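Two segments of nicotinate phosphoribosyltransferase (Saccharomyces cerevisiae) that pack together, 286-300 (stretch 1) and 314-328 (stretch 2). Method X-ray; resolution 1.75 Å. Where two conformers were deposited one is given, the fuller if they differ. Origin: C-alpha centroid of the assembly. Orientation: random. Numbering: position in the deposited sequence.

Stretch 1, residues 286-300: GTDDFLKSFRPPYSD
Stretch 2 (314-328) EYTKKISHHYHDVLK

The contact centres on one histidine used two ways. His322 (chi1 -172°, t; chi2 76°) donates from NE2 to the backbone O of Phe294 at 2.8 Å, with an N-H...O angle of 165° and the acceptor near the ring plane, while Leu291 CD2 sits over one ring face, 3.8 Å from the centroid and 11° off the normal. An imidazole suits this buried place because it offers a polar edge and an apolar face together.

The acceptor belongs to the last residue of a type I turn running from Leu291 to Phe294. Helix 287-291 runs nearly parallel to helix 314-326 (11°, axes 11.9 Å apart at closest). In register, Thr287 CA lies 8.7 Å from Tyr315 CA, Leu291 CA 7.8 Å from His322 CA, and Arg295 CA 6.9 Å from Leu327 CA. Stretch 2 widens into a pi-type turn at 321-326.

Exposed and oppositely charged, Lys318 NZ and Asp288 OD1 form a salt bridge at 3.1 Å. Leu291 (m, t) also meets Ile319, CD2 to CD1 4.2 Å. Phe294 (chi1 t) and Tyr323 (chi1 m) pack obliquely, planes at 58°, with CE2 of Phe294 3.7 Å from CZ of Tyr323. Water 1 links Tyr323 OH (2.6 Å) to Ser299 O (2.7 Å). Leu327 (m, t) points CB toward stretch 1, setting CD1 3.4 Å from Ser299 CB and CD2 4.3 Å from Pro296 CD. Altogether 537 Å² is buried.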

# COMPACT_ATOMS: atom_id res chain seq x y z
N GLY A 286 3.26 12.92 -12.16
CA GLY A 286 4.55 12.90 -12.84
C GLY A 286 5.60 13.55 -11.96
O GLY A 286 5.36 14.56 -11.33
N THR A 287 6.75 12.91 -11.86
CA THR A 287 7.82 13.43 -11.02
C THR A 287 8.31 14.87 -11.35
O THR A 287 8.60 15.65 -10.44
CB THR A 287 8.95 12.40 -10.96
OG1 THR A 287 8.46 11.24 -10.28
CG2 THR A 287 10.14 12.97 -10.22
N ASP A 288 8.32 15.25 -12.62
CA ASP A 288 8.65 16.63 -13.01
C ASP A 288 7.79 17.73 -12.33
O ASP A 288 8.32 18.79 -11.90
CB ASP A 288 8.55 16.75 -14.53
CG ASP A 288 9.65 16.00 -15.25
OD1 ASP A 288 10.65 15.61 -14.62
OD2 ASP A 288 9.50 15.77 -16.48
N ASP A 289 6.47 17.51 -12.26
CA ASP A 289 5.60 18.48 -11.63
C ASP A 289 5.94 18.59 -10.14
O ASP A 289 6.01 19.71 -9.58
CB ASP A 289 4.13 18.11 -11.76
CG ASP A 289 3.24 19.12 -11.12
OD1 ASP A 289 3.17 20.20 -11.72
OD2 ASP A 289 2.70 18.87 -10.02
N PHE A 290 6.12 17.42 -9.52
CA PHE A 290 6.49 17.32 -8.10
C PHE A 290 7.77 18.11 -7.82
O PHE A 290 7.82 18.91 -6.87
CB PHE A 290 6.66 15.89 -7.63
CG PHE A 290 6.94 15.80 -6.18
CD1 PHE A 290 5.92 15.79 -5.25
CD2 PHE A 290 8.24 15.77 -5.72
CE1 PHE A 290 6.19 15.76 -3.92
CE2 PHE A 290 8.50 15.76 -4.36
CZ PHE A 290 7.50 15.74 -3.49
N LEU A 291 8.77 17.89 -8.64
CA LEU A 291 10.09 18.56 -8.46
C LEU A 291 10.06 20.10 -8.51
O LEU A 291 10.85 20.78 -7.82
CB LEU A 291 11.09 17.96 -9.42
CG LEU A 291 11.52 16.52 -9.08
CD1 LEU A 291 12.57 16.06 -10.05
CD2 LEU A 291 11.98 16.28 -7.60
N LYS A 292 9.12 20.70 -9.24
CA LYS A 292 9.04 22.16 -9.26
C LYS A 292 8.88 22.80 -7.88
O LYS A 292 9.33 23.91 -7.70
CB LYS A 292 7.85 22.66 -10.10
CG LYS A 292 7.88 22.37 -11.56
CD LYS A 292 6.54 22.80 -12.19
CE LYS A 292 6.61 22.79 -13.72
NZ LYS A 292 5.43 23.51 -14.34
N SER A 293 8.23 22.11 -6.94
CA SER A 293 8.01 22.65 -5.59
C SER A 293 8.88 22.01 -4.56
O SER A 293 8.75 22.33 -3.36
CB SER A 293 6.53 22.53 -5.15
OG SER A 293 6.02 21.22 -5.23
N PHE A 294 9.73 21.05 -4.98
CA PHE A 294 10.56 20.29 -4.03
C PHE A 294 11.89 20.98 -3.72
O PHE A 294 12.96 20.65 -4.30
CB PHE A 294 10.79 18.87 -4.55
CG PHE A 294 11.15 17.86 -3.49
CD1 PHE A 294 10.42 17.77 -2.27
CD2 PHE A 294 12.11 16.89 -3.74
CE1 PHE A 294 10.67 16.81 -1.32
CE2 PHE A 294 12.36 15.90 -2.76
CZ PHE A 294 11.63 15.86 -1.57
N ARG A 295 11.78 21.99 -2.88
CA ARG A 295 12.91 22.79 -2.42
C ARG A 295 12.62 23.16 -0.96
O ARG A 295 11.53 22.86 -0.45
CB ARG A 295 13.10 23.99 -3.33
CG ARG A 295 11.97 24.89 -3.38
CD ARG A 295 12.14 25.85 -4.57
NE ARG A 295 10.85 26.25 -5.14
CZ ARG A 295 10.70 27.08 -6.17
NH1 ARG A 295 11.75 27.63 -6.78
NH2 ARG A 295 9.47 27.36 -6.60
N PRO A 296 13.61 23.76 -0.26
CA PRO A 296 13.44 24.02 1.16
C PRO A 296 12.17 24.85 1.40
O PRO A 296 11.83 25.70 0.58
CB PRO A 296 14.74 24.74 1.54
CG PRO A 296 15.74 24.26 0.55
CD PRO A 296 14.94 24.19 -0.72
N PRO A 297 11.43 24.56 2.48
CA PRO A 297 11.69 23.59 3.57
C PRO A 297 11.32 22.12 3.26
O PRO A 297 11.78 21.20 3.94
CB PRO A 297 10.81 24.14 4.70
CG PRO A 297 9.61 24.71 3.98
CD PRO A 297 10.12 25.24 2.64
N TYR A 298 10.47 21.92 2.25
CA TYR A 298 9.94 20.58 1.87
C TYR A 298 11.03 19.54 1.69
O TYR A 298 10.97 18.44 2.28
CB TYR A 298 9.14 20.72 0.59
CG TYR A 298 8.05 21.71 0.76
CD1 TYR A 298 6.93 21.42 1.54
CD2 TYR A 298 8.14 22.98 0.20
CE1 TYR A 298 5.91 22.38 1.71
CE2 TYR A 298 7.15 23.90 0.38
CZ TYR A 298 6.04 23.60 1.12
OH TYR A 298 5.09 24.59 1.28
N SER A 299 12.04 19.89 0.89
CA SER A 299 13.13 18.97 0.56
C SER A 299 14.02 18.66 1.74
O SER A 299 14.74 17.69 1.73
CB SER A 299 13.99 19.48 -0.62
OG SER A 299 14.36 20.82 -0.46
N ASP A 300 14.02 19.53 2.75
CA ASP A 300 14.69 19.26 4.01
C ASP A 300 13.88 18.37 4.99
O ASP A 300 14.46 17.50 5.65
CB ASP A 300 15.12 20.57 4.65
CG ASP A 300 16.13 21.30 3.80
OD1 ASP A 300 17.01 20.62 3.19
OD2 ASP A 300 16.02 22.54 3.73
N GLU A 314 16.45 5.15 -14.26
CA GLU A 314 16.22 6.49 -14.77
C GLU A 314 15.70 7.42 -13.67
O GLU A 314 16.20 8.54 -13.55
CB GLU A 314 15.33 6.47 -16.03
CG GLU A 314 16.05 5.94 -17.30
CD GLU A 314 17.40 6.66 -17.58
OE1 GLU A 314 17.43 7.92 -17.70
OE2 GLU A 314 18.43 5.96 -17.67
N TYR A 315 14.75 6.94 -12.88
CA TYR A 315 14.28 7.68 -11.69
C TYR A 315 15.42 8.07 -10.76
O TYR A 315 15.53 9.20 -10.31
CB TYR A 315 13.24 6.87 -10.93
CG TYR A 315 12.61 7.63 -9.81
CD1 TYR A 315 11.57 8.53 -10.07
CD2 TYR A 315 13.01 7.46 -8.50
CE1 TYR A 315 10.95 9.19 -9.01
CE2 TYR A 315 12.41 8.11 -7.47
CZ TYR A 315 11.37 8.97 -7.72
OH TYR A 315 10.79 9.67 -6.67
N THR A 316 16.29 7.13 -10.49
CA THR A 316 17.39 7.35 -9.55
C THR A 316 18.31 8.48 -10.02
O THR A 316 18.71 9.35 -9.25
CB THR A 316 18.17 6.01 -9.37
OG1 THR A 316 17.29 4.98 -8.85
CG2 THR A 316 19.43 6.14 -8.42
N LYS A 317 18.63 8.47 -11.31
CA LYS A 317 19.47 9.49 -11.89
C LYS A 317 18.82 10.85 -11.75
O LYS A 317 19.50 11.81 -11.40
CB LYS A 317 19.79 9.14 -13.34
CG LYS A 317 20.73 7.93 -13.46
CD LYS A 317 21.39 7.81 -14.84
CE LYS A 317 20.45 7.62 -15.94
NZ LYS A 317 21.19 7.25 -17.22
N LYS A 318 17.52 10.91 -12.04
CA LYS A 318 16.77 12.17 -12.07
C LYS A 318 16.74 12.79 -10.67
O LYS A 318 16.96 14.02 -10.50
CB LYS A 318 15.34 11.93 -12.59
CG LYS A 318 14.45 13.17 -12.58
CD LYS A 318 13.04 12.88 -13.14
CE LYS A 318 12.97 13.18 -14.62
NZ LYS A 318 11.66 12.75 -15.12
N ILE A 319 16.42 11.97 -9.68
CA ILE A 319 16.35 12.39 -8.28
C ILE A 319 17.72 12.80 -7.71
O ILE A 319 17.82 13.80 -7.00
CB ILE A 319 15.73 11.25 -7.39
CG1 ILE A 319 14.25 11.11 -7.71
CG2 ILE A 319 15.93 11.51 -5.94
CD1 ILE A 319 13.42 12.38 -7.51
N SER A 320 18.75 12.04 -8.04
CA SER A 320 20.11 12.36 -7.63
C SER A 320 20.54 13.71 -8.14
O SER A 320 21.05 14.54 -7.39
CB SER A 320 21.10 11.27 -8.10
OG SER A 320 22.44 11.63 -7.82
N HIS A 321 20.34 13.96 -9.44
CA HIS A 321 20.61 15.28 -10.01
C HIS A 321 19.83 16.36 -9.27
O HIS A 321 20.36 17.40 -8.97
CB HIS A 321 20.25 15.28 -11.50
CG HIS A 321 20.23 16.66 -12.11
ND1 HIS A 321 21.37 17.41 -12.25
CD2 HIS A 321 19.22 17.43 -12.58
CE1 HIS A 321 21.09 18.58 -12.78
NE2 HIS A 321 19.78 18.62 -13.01
N HIS A 322 18.56 16.10 -8.97
CA HIS A 322 17.79 17.10 -8.25
C HIS A 322 18.39 17.41 -6.90
O HIS A 322 18.59 18.57 -6.57
CB HIS A 322 16.35 16.69 -8.07
CG HIS A 322 15.50 17.79 -7.51
ND1 HIS A 322 15.07 18.86 -8.27
CD2 HIS A 322 15.01 17.98 -6.26
CE1 HIS A 322 14.33 19.66 -7.50
NE2 HIS A 322 14.27 19.13 -6.29
N TYR A 323 18.67 16.39 -6.11
CA TYR A 323 19.16 16.63 -4.76
C TYR A 323 20.60 17.22 -4.72
O TYR A 323 20.86 18.16 -3.98
CB TYR A 323 19.13 15.34 -3.98
CG TYR A 323 17.83 14.95 -3.30
CD1 TYR A 323 17.16 15.85 -2.45
CD2 TYR A 323 17.32 13.66 -3.42
CE1 TYR A 323 16.00 15.48 -1.78
CE2 TYR A 323 16.18 13.28 -2.78
CZ TYR A 323 15.51 14.17 -1.93
OH TYR A 323 14.36 13.71 -1.27
N HIS A 324 21.49 16.69 -5.54
CA HIS A 324 22.89 17.03 -5.42
C HIS A 324 23.29 18.26 -6.21
O HIS A 324 24.04 19.08 -5.75
CB HIS A 324 23.74 15.85 -5.94
CG HIS A 324 25.23 16.04 -5.78
ND1 HIS A 324 25.84 16.19 -4.55
CD2 HIS A 324 26.24 16.03 -6.69
CE1 HIS A 324 27.15 16.30 -4.71
NE2 HIS A 324 27.42 16.21 -6.00
N ASP A 325 22.72 18.38 -7.40
CA ASP A 325 22.99 19.48 -8.30
C ASP A 325 22.06 20.67 -8.09
O ASP A 325 22.54 21.80 -7.96
CB ASP A 325 22.96 19.03 -9.76
CG ASP A 325 24.10 18.03 -10.12
OD1 ASP A 325 25.12 17.99 -9.41
OD2 ASP A 325 23.93 17.28 -11.12
N VAL A 326 20.74 20.44 -8.05
CA VAL A 326 19.82 21.56 -7.94
C VAL A 326 19.76 22.06 -6.52
O VAL A 326 19.83 23.27 -6.27
CB VAL A 326 18.42 21.21 -8.47
CG1 VAL A 326 17.48 22.41 -8.38
CG2 VAL A 326 18.54 20.73 -9.97
N LEU A 327 19.61 21.14 -5.58
CA LEU A 327 19.49 21.47 -4.17
C LEU A 327 20.81 21.48 -3.43
O LEU A 327 20.83 21.85 -2.26
CB LEU A 327 18.51 20.52 -3.47
CG LEU A 327 17.08 20.49 -4.03
CD1 LEU A 327 16.21 19.51 -3.20
CD2 LEU A 327 16.50 21.88 -4.02
N LYS A 328 21.90 21.09 -4.09
CA LYS A 328 23.25 21.21 -3.51
C LYS A 328 23.39 20.45 -2.20
O LYS A 328 24.15 20.86 -1.31
CB LYS A 328 23.63 22.70 -3.33
CG LYS A 328 24.01 23.39 -4.60
CD LYS A 328 22.90 23.59 -5.51
CE LYS A 328 23.23 24.67 -6.54
NZ LYS A 328 22.36 24.59 -7.76
O HOH W 1 13.85 15.32 0.74